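Local coordinates for aminotransferase (Neisseria meningitidis Z2491, PDB 3JTX) that transfers amino groups between amino acids and keto acids, using a covalently bound pyridoxal phosphate cofactor, as a class I/II aminotransferase, at the interface of chains A and B. Numbering follows the deposited sequence. Chains: chain A/B, aminotransferase.

The interface of chains A and B. Residues chain A 269, 272-273; chain B 6, 9-10, 12, 135, 139.
A:Tyr273, near the C-terminal end of helix 261-274, pushes its ring between B:Tyr12 and B:Leu9, both from the N-terminal arm of the partner subunit. The phenol oxygen of B:Tyr12 lies over the centre of one ring face, with OH 3.3 Å from A:Tyr273 CZ; the two phenols come from opposite directions, offset, their planes about 25° apart. Across the other face, B:Leu9 slides past in the reverse sense, setting its CD2 methyl 3.7 Å from A:Tyr273 CE2, toward the rim. On that same face, toward the CE1 side, B:Gly135 CA lies 3.6 Å from A:Tyr273 CE1, where helix 131-139 has no side chain to hinder the approach.

B:Tyr12 OH also hydrogen-bonds A:Thr272 OG1 at 3.0 Å. With chi1 at 72°, A:Thr272 places OG1 between its backbone N and carbonyl carbon, from where it donates to A:Leu269 O one helical turn back. Its proton being used there, OG1 probably accepts from the tyrosine. A:Leu269 extends with CG anti to the backbone N (chi1 -179°) and meets B:Leu9 tip to tip, CG lying 3.8 Å from CD1, so that A:Leu269 flanks the CE2 side of the ring, level with its plane. The arm probably helps hold the dimer typical of this family, and the two-fold axis repeats the contact. At the outer end, water 1, in the ring plane, links A:Tyr273 OH to B:Lys10 O, while water 2 joins the same hydroxyl to B:Lys10 N, 3.1 Å from the water oxygen.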
loop_
_atom_site.group_PDB
_atom_site.type_symbol
_atom_site.label_atom_id
_atom_site.label_comp_id
_atom_site.label_asym_id
_atom_site.label_seq_id
_atom_site.Cartn_x
_atom_site.Cartn_y
_atom_site.Cartn_z
ATOM N N LEU A 269 0.767 -10.378 -9.459
ATOM C CA LEU A 269 -0.663 -10.553 -9.715
ATOM C C LEU A 269 -1.477 -10.105 -8.495
ATOM O O LEU A 269 -2.450 -9.368 -8.610
ATOM C CB LEU A 269 -0.987 -12.015 -10.059
ATOM C CG LEU A 269 -2.457 -12.342 -10.368
ATOM C CD1 LEU A 269 -3.032 -11.447 -11.506
ATOM C CD2 LEU A 269 -2.588 -13.845 -10.721
ATOM N N THR A 272 -1.510 -6.288 -8.038
ATOM C CA THR A 272 -2.400 -5.526 -8.922
ATOM C C THR A 272 -3.739 -5.287 -8.244
ATOM O O THR A 272 -4.340 -4.227 -8.429
ATOM C CB THR A 272 -2.583 -6.145 -10.338
ATOM O OG1 THR A 272 -3.392 -7.327 -10.272
ATOM C CG2 THR A 272 -1.228 -6.446 -10.953
ATOM N N TYR A 273 -4.178 -6.228 -7.406
ATOM C CA TYR A 273 -5.410 -6.045 -6.638
ATOM C C TYR A 273 -5.169 -5.293 -5.330
ATOM O O TYR A 273 -5.996 -4.460 -4.928
ATOM C CB TYR A 273 -6.074 -7.400 -6.369
ATOM C CG TYR A 273 -6.670 -8.016 -7.613
ATOM C CD1 TYR A 273 -7.949 -7.686 -8.016
ATOM C CD2 TYR A 273 -5.941 -8.902 -8.398
ATOM C CE1 TYR A 273 -8.518 -8.222 -9.168
ATOM C CE2 TYR A 273 -6.498 -9.449 -9.563
ATOM C CZ TYR A 273 -7.782 -9.106 -9.938
ATOM O OH TYR A 273 -8.338 -9.651 -11.073
ATOM N N LEU B 6 -5.262 -17.355 -5.825
ATOM C CA LEU B 6 -4.750 -16.611 -6.976
ATOM C C LEU B 6 -5.203 -17.259 -8.279
ATOM O O LEU B 6 -5.472 -16.565 -9.252
ATOM C CB LEU B 6 -3.223 -16.501 -6.932
ATOM C CG LEU B 6 -2.673 -15.595 -5.829
ATOM C CD1 LEU B 6 -1.376 -16.149 -5.255
ATOM C CD2 LEU B 6 -2.487 -14.180 -6.353
ATOM N N LEU B 9 -8.635 -16.004 -9.834
ATOM C CA LEU B 9 -8.735 -14.647 -10.379
ATOM C C LEU B 9 -8.951 -14.727 -11.859
ATOM O O LEU B 9 -8.344 -15.539 -12.526
ATOM C CB LEU B 9 -7.461 -13.839 -10.128
ATOM C CG LEU B 9 -7.136 -13.490 -8.679
ATOM C CD1 LEU B 9 -5.725 -12.947 -8.625
ATOM C CD2 LEU B 9 -8.138 -12.484 -8.103
ATOM N N LYS B 10 -9.806 -13.862 -12.377
ATOM C CA LYS B 10 -10.149 -13.884 -13.793
ATOM C C LYS B 10 -9.418 -12.767 -14.545
ATOM O O LYS B 10 -8.990 -11.773 -13.945
ATOM C CB LYS B 10 -11.676 -13.819 -13.905
ATOM C CG LYS B 10 -12.319 -15.086 -13.263
ATOM C CD LYS B 10 -13.801 -14.949 -12.997
ATOM C CE LYS B 10 -14.654 -15.322 -14.212
ATOM N NZ LYS B 10 -14.899 -16.792 -14.307
ATOM N N TYR B 12 -8.308 -9.460 -16.523
ATOM C CA TYR B 12 -8.845 -8.109 -16.439
ATOM C C TYR B 12 -9.580 -7.767 -17.747
ATOM O O TYR B 12 -9.307 -8.363 -18.788
ATOM C CB TYR B 12 -7.750 -7.077 -16.183
ATOM C CG TYR B 12 -7.334 -6.914 -14.733
ATOM C CD1 TYR B 12 -6.365 -7.740 -14.167
ATOM C CD2 TYR B 12 -7.880 -5.898 -13.942
ATOM C CE1 TYR B 12 -5.963 -7.572 -12.848
ATOM C CE2 TYR B 12 -7.496 -5.730 -12.616
ATOM C CZ TYR B 12 -6.530 -6.557 -12.075
ATOM O OH TYR B 12 -6.150 -6.377 -10.748
ATOM N N GLY B 135 -11.935 -9.417 -7.153
ATOM C CA GLY B 135 -10.615 -9.911 -6.771
ATOM C C GLY B 135 -10.308 -9.839 -5.299
ATOM O O GLY B 135 -9.715 -10.770 -4.723
ATOM N N LEU B 139 -9.602 -13.225 -3.071
ATOM C CA LEU B 139 -8.330 -13.338 -2.362
ATOM C C LEU B 139 -8.502 -13.279 -0.854
ATOM O O LEU B 139 -7.651 -13.751 -0.133
ATOM C CB LEU B 139 -7.331 -12.270 -2.842
ATOM C CG LEU B 139 -6.880 -12.461 -4.293
ATOM C CD1 LEU B 139 -6.050 -11.291 -4.778
ATOM C CD2 LEU B 139 -6.100 -13.760 -4.435
HETATM O O HOH W 1 -6.853 -11.140 -12.484
HETATM O O HOH W 2 -10.748 -11.473 -10.576
#